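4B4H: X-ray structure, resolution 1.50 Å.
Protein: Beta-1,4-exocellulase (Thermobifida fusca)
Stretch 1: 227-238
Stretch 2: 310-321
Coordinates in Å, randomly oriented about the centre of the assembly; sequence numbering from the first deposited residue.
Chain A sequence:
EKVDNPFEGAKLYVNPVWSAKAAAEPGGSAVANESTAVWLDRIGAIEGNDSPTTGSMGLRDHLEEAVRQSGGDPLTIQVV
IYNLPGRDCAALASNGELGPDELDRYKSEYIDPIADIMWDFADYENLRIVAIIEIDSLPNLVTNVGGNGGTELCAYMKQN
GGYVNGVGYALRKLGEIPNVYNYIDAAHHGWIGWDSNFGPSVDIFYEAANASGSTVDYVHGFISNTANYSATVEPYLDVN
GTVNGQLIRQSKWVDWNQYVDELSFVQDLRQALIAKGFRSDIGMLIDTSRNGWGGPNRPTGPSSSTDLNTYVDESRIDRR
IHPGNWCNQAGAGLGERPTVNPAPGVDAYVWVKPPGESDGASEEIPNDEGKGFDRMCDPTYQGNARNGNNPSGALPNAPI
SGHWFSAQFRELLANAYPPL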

ATOM      1  N   ALA A 227       2.332   1.635  -0.524  1.00  5.86           N
ATOM      2  CA  ALA A 227       3.279   2.540   0.142  1.00  6.19           C
ATOM      3  C   ALA A 227       4.435   1.832   0.863  1.00  6.41           C
ATOM      4  O   ALA A 227       5.141   2.459   1.680  1.00  6.90           O
ATOM      5  CB  ALA A 227       2.550   3.475   1.105  1.00  6.08           C
ATOM      6  N   ASN A 228       4.645   0.549   0.558  1.00  6.67           N
ATOM      7  CA  ASN A 228       5.700  -0.225   1.227  1.00  6.53           C
ATOM      8  C   ASN A 228       6.839  -0.559   0.261  1.00  6.53           C
ATOM      9  O   ASN A 228       6.997   0.079  -0.785  1.00  6.27           O
ATOM     10  CB  ASN A 228       5.125  -1.501   1.908  1.00  6.82           C
ATOM     11  CG  ASN A 228       5.875  -1.910   3.184  1.00  6.97           C
ATOM     12  OD1 ASN A 228       6.985  -2.434   3.131  1.00  6.78           O
ATOM     13  ND2 ASN A 228       5.224  -1.718   4.339  1.00  7.25           N
ATOM     14  N   TYR A 229       7.660  -1.517   0.654  1.00  6.47           N
ATOM     15  CA  TYR A 229       8.964  -1.688   0.003  1.00  6.50           C
ATOM     16  C   TYR A 229       9.314  -3.156  -0.279  1.00  6.54           C
ATOM     17  O   TYR A 229      10.415  -3.446  -0.740  1.00  6.22           O
ATOM     18  CB  TYR A 229      10.072  -1.058   0.866  1.00  6.71           C
ATOM     19  CG  TYR A 229       9.910   0.425   1.168  1.00  6.59           C
ATOM     20  CD1 TYR A 229       9.206   0.869   2.303  1.00  6.72           C
ATOM     21  CD2 TYR A 229      10.485   1.394   0.345  1.00  6.71           C
ATOM     22  CE1 TYR A 229       9.061   2.223   2.582  1.00  6.84           C
ATOM     23  CE2 TYR A 229      10.336   2.742   0.625  1.00  6.72           C
ATOM     24  CZ  TYR A 229       9.645   3.155   1.763  1.00  6.90           C
ATOM     25  OH  TYR A 229       9.533   4.501   2.018  1.00  6.79           O
ATOM     26  N   SER A 230       8.382  -4.070  -0.015  1.00  6.71           N
ATOM     27  CA  SER A 230       8.610  -5.505  -0.161  1.00  7.17           C
ATOM     28  C   SER A 230       8.795  -5.835  -1.635  1.00  7.27           C
ATOM     29  O   SER A 230       8.194  -5.179  -2.490  1.00  7.12           O
ATOM     30  CB  SER A 230       7.486  -6.325   0.479  1.00  7.41           C
ATOM     31  OG  SER A 230       7.697  -6.424   1.889  1.00  7.58           O
ATOM     32  N   ALA A 231       9.680  -6.781  -1.921  1.00  7.89           N
ATOM     33  CA  ALA A 231      10.069  -7.110  -3.286  1.00  8.06           C
ATOM     34  C   ALA A 231       8.938  -7.814  -4.032  1.00  8.34           C
ATOM     35  O   ALA A 231       8.269  -8.664  -3.452  1.00  8.30           O
ATOM     36  CB  ALA A 231      11.329  -7.968  -3.281  1.00  8.23           C
ATOM     37  N   THR A 232       8.737  -7.459  -5.311  1.00  8.62           N
ATOM     38  CA  THR A 232       7.766  -8.156  -6.168  1.00  9.04           C
ATOM     39  C   THR A 232       8.178  -9.621  -6.327  1.00  9.39           C
ATOM     40  O   THR A 232       7.417 -10.527  -5.959  1.00  9.03           O
ATOM     41  CB  THR A 232       7.642  -7.500  -7.549  1.00  9.23           C
ATOM     42  OG1 THR A 232       7.275  -6.130  -7.406  1.00  9.49           O
ATOM     43  CG2 THR A 232       6.568  -8.196  -8.344  1.00  9.30           C
ATOM     44  N   VAL A 233       9.379  -9.824  -6.881  1.00  9.59           N
ATOM     45  CA  VAL A 233      10.045 -11.135  -6.876  1.00 10.53           C
ATOM     46  C   VAL A 233      11.448 -10.949  -6.277  1.00 10.87           C
ATOM     47  O   VAL A 233      12.084  -9.937  -6.515  1.00 11.76           O
ATOM     48  CB  VAL A 233      10.147 -11.764  -8.291  1.00 10.57           C
ATOM     49  CG1 VAL A 233      10.817 -13.133  -8.221  1.00 10.51           C
ATOM     50  CG2 VAL A 233       8.774 -11.874  -8.960  1.00 10.35           C
ATOM     51  N   GLU A 234      11.892 -11.900  -5.459  1.00 11.43           N
ATOM     52  CA  GLU A 234      13.299 -11.968  -5.067  1.00 12.10           C
ATOM     53  C   GLU A 234      14.012 -12.891  -6.057  1.00 13.14           C
ATOM     54  O   GLU A 234      13.815 -14.100  -6.010  1.00 12.85           O
ATOM     55  CB  GLU A 234      13.447 -12.484  -3.635  1.00 11.42           C
ATOM     56  CG  GLU A 234      13.113 -11.452  -2.559  1.00 10.84           C
ATOM     57  CD  GLU A 234      14.247 -10.483  -2.261  1.00 10.81           C
ATOM     58  OE1 GLU A 234      15.290 -10.504  -2.957  1.00 10.64           O
ATOM     59  OE2 GLU A 234      14.091  -9.683  -1.311  1.00 10.61           O
ATOM     60  N   PRO A 235      14.846 -12.320  -6.954  1.00 14.39           N
ATOM     61  CA  PRO A 235      15.432 -13.111  -8.039  1.00 15.38           C
ATOM     62  C   PRO A 235      16.366 -14.225  -7.560  1.00 16.55           C
ATOM     63  O   PRO A 235      16.420 -15.288  -8.187  1.00 17.10           O
ATOM     64  CB  PRO A 235      16.205 -12.070  -8.864  1.00 15.56           C
ATOM     65  CG  PRO A 235      15.618 -10.757  -8.490  1.00 15.27           C
ATOM     66  CD  PRO A 235      15.256 -10.909  -7.039  1.00 14.51           C
ATOM     67  N   TYR A 236      17.063 -14.000  -6.446  1.00 17.13           N
ATOM     68  CA  TYR A 236      18.143 -14.890  -6.021  1.00 18.71           C
ATOM     69  C   TYR A 236      17.791 -15.707  -4.778  1.00 19.75           C
ATOM     70  O   TYR A 236      18.627 -16.442  -4.239  1.00 20.76           O
ATOM     71  CB  TYR A 236      19.443 -14.086  -5.836  1.00 18.59           C
ATOM     72  CG  TYR A 236      19.710 -13.149  -7.001  1.00 18.15           C
ATOM     73  CD1 TYR A 236      19.782 -13.637  -8.310  1.00 18.46           C
ATOM     74  CD2 TYR A 236      19.867 -11.775  -6.804  1.00 18.15           C
ATOM     75  CE1 TYR A 236      20.001 -12.788  -9.382  1.00 18.64           C
ATOM     76  CE2 TYR A 236      20.091 -10.916  -7.875  1.00 18.54           C
ATOM     77  CZ  TYR A 236      20.159 -11.432  -9.168  1.00 18.52           C
ATOM     78  OH  TYR A 236      20.379 -10.600 -10.251  1.00 18.46           O
ATOM     79  N   LEU A 237      16.541 -15.594  -4.340  1.00 20.59           N
ATOM     80  CA  LEU A 237      16.098 -16.278  -3.141  1.00 21.52           C
ATOM     81  C   LEU A 237      14.942 -17.220  -3.446  1.00 22.02           C
ATOM     82  O   LEU A 237      13.962 -16.837  -4.095  1.00 21.90           O
ATOM     83  CB  LEU A 237      15.692 -15.253  -2.083  1.00 22.17           C
ATOM     84  CG  LEU A 237      16.257 -15.371  -0.668  1.00 23.17           C
ATOM     85  CD1 LEU A 237      17.759 -15.613  -0.679  1.00 22.90           C
ATOM     86  CD2 LEU A 237      15.940 -14.099   0.096  1.00 22.36           C
ATOM     87  N   ASP A 238      15.080 -18.457  -2.982  1.00 22.90           N
ATOM     88  CA  ASP A 238      14.051 -19.482  -3.100  1.00 23.59           C
ATOM     89  C   ASP A 238      13.612 -19.836  -1.683  1.00 23.83           C
ATOM     90  O   ASP A 238      14.415 -20.313  -0.881  1.00 23.43           O
ATOM     91  CB  ASP A 238      14.611 -20.711  -3.829  1.00 24.83           C
ATOM     92  CG  ASP A 238      13.529 -21.702  -4.251  1.00 25.15           C
ATOM     93  OD1 ASP A 238      12.945 -22.377  -3.378  1.00 25.75           O
ATOM     94  OD2 ASP A 238      13.287 -21.838  -5.472  1.00 26.19           O
ATOM     95  N   THR A 310      24.364 -14.593   6.099  1.00 17.84           N
ATOM     96  CA  THR A 310      25.181 -13.827   5.157  1.00 18.52           C
ATOM     97  C   THR A 310      24.791 -14.133   3.698  1.00 18.52           C
ATOM     98  O   THR A 310      24.827 -13.247   2.847  1.00 18.76           O
ATOM     99  CB  THR A 310      26.698 -14.020   5.413  1.00 18.98           C
ATOM    100  OG1 THR A 310      26.967 -13.908   6.819  1.00 19.22           O
ATOM    101  CG2 THR A 310      27.526 -12.961   4.678  1.00 19.22           C
ATOM    102  N   TYR A 311      24.382 -15.371   3.424  1.00 18.34           N
ATOM    103  CA  TYR A 311      23.829 -15.737   2.112  1.00 17.95           C
ATOM    104  C   TYR A 311      22.564 -14.937   1.824  1.00 17.60           C
ATOM    105  O   TYR A 311      22.408 -14.341   0.740  1.00 17.26           O
ATOM    106  CB  TYR A 311      23.491 -17.232   2.050  1.00 18.28           C
ATOM    107  CG  TYR A 311      22.740 -17.632   0.785  1.00 18.85           C
ATOM    108  CD1 TYR A 311      21.354 -17.467   0.681  1.00 19.09           C
ATOM    109  CD2 TYR A 311      23.419 -18.157  -0.316  1.00 18.95           C
ATOM    110  CE1 TYR A 311      20.672 -17.813  -0.479  1.00 19.58           C
ATOM    111  CE2 TYR A 311      22.741 -18.506  -1.476  1.00 19.41           C
ATOM    112  CZ  TYR A 311      21.365 -18.338  -1.550  1.00 19.82           C
ATOM    113  OH  TYR A 311      20.682 -18.684  -2.696  1.00 19.78           O
ATOM    114  N   VAL A 312      21.664 -14.941   2.806  1.00 16.29           N
ATOM    115  CA  VAL A 312      20.356 -14.319   2.666  1.00 15.12           C
ATOM    116  C   VAL A 312      20.511 -12.799   2.598  1.00 14.67           C
ATOM    117  O   VAL A 312      19.944 -12.158   1.711  1.00 15.10           O
ATOM    118  CB  VAL A 312      19.388 -14.781   3.775  1.00 14.33           C
ATOM    119  CG1 VAL A 312      18.185 -13.865   3.862  1.00 13.61           C
ATOM    120  CG2 VAL A 312      18.931 -16.214   3.523  1.00 13.98           C
ATOM    121  N   ASP A 313      21.317 -12.229   3.498  1.00 14.71           N
ATOM    122  CA  ASP A 313      21.517 -10.777   3.512  1.00 14.54           C
ATOM    123  C   ASP A 313      22.226 -10.251   2.261  1.00 14.16           C
ATOM    124  O   ASP A 313      21.964  -9.129   1.846  1.00 14.16           O
ATOM    125  CB  ASP A 313      22.212 -10.323   4.799  1.00 14.93           C
ATOM    126  CG  ASP A 313      21.332 -10.528   6.046  1.00 15.38           C
ATOM    127  OD1 ASP A 313      20.114 -10.800   5.919  1.00 14.80           O
ATOM    128  OD2 ASP A 313      21.861 -10.406   7.171  1.00 16.48           O
ATOM    129  N   GLU A 314      23.100 -11.059   1.660  1.00 14.77           N
ATOM    130  CA  GLU A 314      23.827 -10.671   0.434  1.00 14.94           C
ATOM    131  C   GLU A 314      23.145 -10.984  -0.906  1.00 14.76           C
ATOM    132  O   GLU A 314      23.614 -10.527  -1.956  1.00 14.62           O
ATOM    133  CB  GLU A 314      25.214 -11.313   0.406  1.00 15.91           C
ATOM    134  CG  GLU A 314      26.210 -10.760   1.410  1.00 16.45           C
ATOM    135  CD  GLU A 314      27.551 -11.471   1.336  1.00 17.22           C
ATOM    136  OE1 GLU A 314      27.788 -12.221   0.354  1.00 16.87           O
ATOM    137  OE2 GLU A 314      28.373 -11.276   2.258  1.00 17.69           O
ATOM    138  N   SER A 315      22.066 -11.761  -0.865  1.00 14.11           N
ATOM    139  CA  SER A 315      21.338 -12.186  -2.066  1.00 13.45           C
ATOM    140  C   SER A 315      20.018 -11.464  -2.257  1.00 12.98           C
ATOM    141  O   SER A 315      19.489 -11.433  -3.366  1.00 13.38           O
ATOM    142  CB  SER A 315      21.056 -13.684  -1.999  1.00 13.60           C
ATOM    143  OG  SER A 315      22.257 -14.413  -2.116  1.00 13.33           O
ATOM    144  N   ARG A 316      19.475 -10.915  -1.172  1.00 12.41           N
ATOM    145  CA  ARG A 316      18.149 -10.289  -1.203  1.00 11.71           C
ATOM    146  C   ARG A 316      18.179  -8.858  -1.713  1.00 10.83           C
ATOM    147  O   ARG A 316      19.090  -8.091  -1.383  1.00 10.87           O
ATOM    148  CB  ARG A 316      17.455 -10.362   0.162  1.00 11.55           C
ATOM    149  CG  ARG A 316      18.154  -9.681   1.334  1.00 11.92           C
ATOM    150  CD  ARG A 316      17.402 -10.087   2.588  1.00 11.96           C
ATOM    151  NE  ARG A 316      17.982  -9.656   3.857  1.00 12.16           N
ATOM    152  CZ  ARG A 316      17.622  -8.561   4.522  1.00 12.24           C
ATOM    153  NH1 ARG A 316      16.724  -7.724   4.015  1.00 12.28           N
ATOM    154  NH2 ARG A 316      18.176  -8.285   5.689  1.00 12.27           N
ATOM    155  N   ILE A 317      17.188  -8.513  -2.531  1.00 10.74           N
ATOM    156  CA  ILE A 317      17.108  -7.163  -3.087  1.00 10.05           C
ATOM    157  C   ILE A 317      16.458  -6.195  -2.093  1.00  9.84           C
ATOM    158  O   ILE A 317      16.869  -5.061  -2.012  1.00  9.61           O
ATOM    159  CB  ILE A 317      16.442  -7.106  -4.481  1.00 10.60           C
ATOM    160  CG1 ILE A 317      14.979  -7.538  -4.422  1.00 10.87           C
ATOM    161  CG2 ILE A 317      17.271  -7.932  -5.460  1.00 10.51           C
ATOM    162  CD1 ILE A 317      14.160  -7.097  -5.615  1.00 11.32           C
ATOM    163  N   ASP A 318      15.440  -6.657  -1.369  1.00  9.63           N
ATOM    164  CA  ASP A 318      14.882  -5.900  -0.251  1.00  9.32           C
ATOM    165  C   ASP A 318      15.924  -5.923   0.856  1.00  9.47           C
ATOM    166  O   ASP A 318      16.096  -6.961   1.520  1.00 10.17           O
ATOM    167  CB  ASP A 318      13.573  -6.552   0.214  1.00  9.27           C
ATOM    168  CG  ASP A 318      12.871  -5.780   1.334  1.00  8.94           C
ATOM    169  OD1 ASP A 318      13.463  -4.870   1.964  1.00  9.26           O
ATOM    170  OD2 ASP A 318      11.698  -6.119   1.583  1.00  8.32           O
ATOM    171  N   ARG A 319      16.616  -4.797   1.042  1.00  9.38           N
ATOM    172  CA  ARG A 319      17.748  -4.708   1.973  1.00  9.09           C
ATOM    173  C   ARG A 319      17.378  -4.169   3.352  1.00  8.77           C
ATOM    174  O   ARG A 319      18.250  -3.854   4.162  1.00  8.36           O
ATOM    175  CB  ARG A 319      18.874  -3.859   1.384  1.00  9.59           C
ATOM    176  CG  ARG A 319      19.402  -4.388   0.065  1.00 10.17           C
ATOM    177  CD  ARG A 319      20.730  -3.727  -0.270  1.00 10.80           C
ATOM    178  NE  ARG A 319      20.632  -2.267  -0.223  1.00 11.35           N
ATOM    179  CZ  ARG A 319      20.277  -1.498  -1.248  1.00 10.81           C
ATOM    180  NH1 ARG A 319      20.039  -2.046  -2.438  1.00 11.00           N
ATOM    181  NH2 ARG A 319      20.209  -0.181  -1.111  1.00 11.32           N
ATOM    182  N   ARG A 320      16.093  -4.082   3.647  1.00  8.70           N
ATOM    183  CA  ARG A 320      15.684  -3.524   4.930  1.00  8.69           C
ATOM    184  C   ARG A 320      16.180  -4.357   6.114  1.00  8.56           C
ATOM    185  O   ARG A 320      16.514  -5.522   5.973  1.00  8.63           O
ATOM    186  CB  ARG A 320      14.179  -3.412   4.977  1.00  8.45           C
ATOM    187  CG  ARG A 320      13.640  -2.281   4.134  1.00  8.77           C
ATOM    188  CD  ARG A 320      12.133  -2.244   4.235  1.00  8.82           C
ATOM    189  NE  ARG A 320      11.512  -3.370   3.546  1.00  9.04           N
ATOM    190  CZ  ARG A 320      10.212  -3.645   3.587  1.00  9.01           C
ATOM    191  NH1 ARG A 320       9.385  -2.907   4.332  1.00  8.72           N
ATOM    192  NH2 ARG A 320       9.735  -4.676   2.898  1.00  9.02           N
ATOM    193  N   ILE A 321      16.187  -3.756   7.301  1.00  8.26           N
ATOM    194  CA  ILE A 321      16.614  -4.498   8.494  1.00  8.41           C
ATOM    195  C   ILE A 321      15.547  -5.527   8.876  1.00  8.11           C
ATOM    196  O   ILE A 321      15.862  -6.636   9.305  1.00  8.60           O
ATOM    197  CB  ILE A 321      16.956  -3.561   9.685  1.00  8.44           C
ATOM    198  CG1 ILE A 321      18.117  -2.627   9.293  1.00  8.61           C
ATOM    199  CG2 ILE A 321      17.304  -4.364  10.940  1.00  8.65           C
ATOM    200  CD1 ILE A 321      18.433  -1.518  10.280  1.00  8.68           C
TER
HETATM  201  O   HOH W   1      10.628  -8.252   0.265  1.00 10.43           O
HETATM  202  O   HOH W   2      17.089 -11.905  -4.477  1.00 14.31           O
HETATM  203  O   HOH W   3      17.897 -19.399  -2.424  1.00 15.85           O

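Residues 227-238 form no regular helix or strand, whereas 310-321 opens in a helix that began earlier in the chain, and finishes as loop. The CA pairs nearest across the contact are Ala 231 with Asp 318, Glu 234 with Arg 316, and Tyr 236 with Ser 315, so the chains run in opposite senses: as numbering rises in one, it falls in the other. CA of Ala 231 lies 5.8 Å from CA of Asp 318, and no direct hydrogen bond joins backbone to backbone across the contact. A type I turn from Glu 234 to Leu 237 bends the first stretch beside the helical segment. Together the stretches bury 627 Å².

The best-aligned polar link is made by Glu 234. Its CA-to-CB bond points sideways, but chi1 and chi2, both m, bring the carboxylate to two successive backbone amides. Ile 317 N donates to Glu 234 OE1 at 2.8 Å with an angle of 171°; Asp 318 N donates to Glu 234 OE2 at 3.3 Å, a weak bond. The carboxylate thus satisfies amides in a loop. Water 2 extends this link, donating to Glu 234 OE1 and Ser 315 O and accepting from Tyr 236 N.

Arg 320 supplies the second polar cluster. Asp 318 orients its guanidinium through a salt bridge, Arg 320 NH2 to Asp 318 OD2 at 2.8 Å, and a further bond from Arg 320 NE to Asp 318 OD1 at 2.9 Å. So held, the group reaches across: NH1 of Arg 320 lies 2.7 Å from OD1 of Asn 228, and NH2 of Arg 320 lies 2.9 Å from OG of Ser 230. Both hydrogen bonds are short but weak, with angles of 127° and 128°. The backbone C of Tyr 229 sits over one guanidinium face, 3.5 Å from Arg 320 NH2. Water 1 adds a bridge, accepting from Ala 231 N and donating to Asp 318 OD2.

Apolar contacts complete the packing. Ile 317 points toward the first stretch: its CD1 meets CB of Ala 231 at 3.8 Å, and its CG2 meets CD of Pro 235 at 3.9 Å. At the end of the turn, Leu 237 CD1 approaches Tyr 311 CE1 at 3.7 Å, while Leu 237 CD2 lies 4.0 Å from Arg 316 CB. Tyr 236 presents its ring edge to O of Ser 315, which lies 3.5 Å from CD2 of Tyr 236.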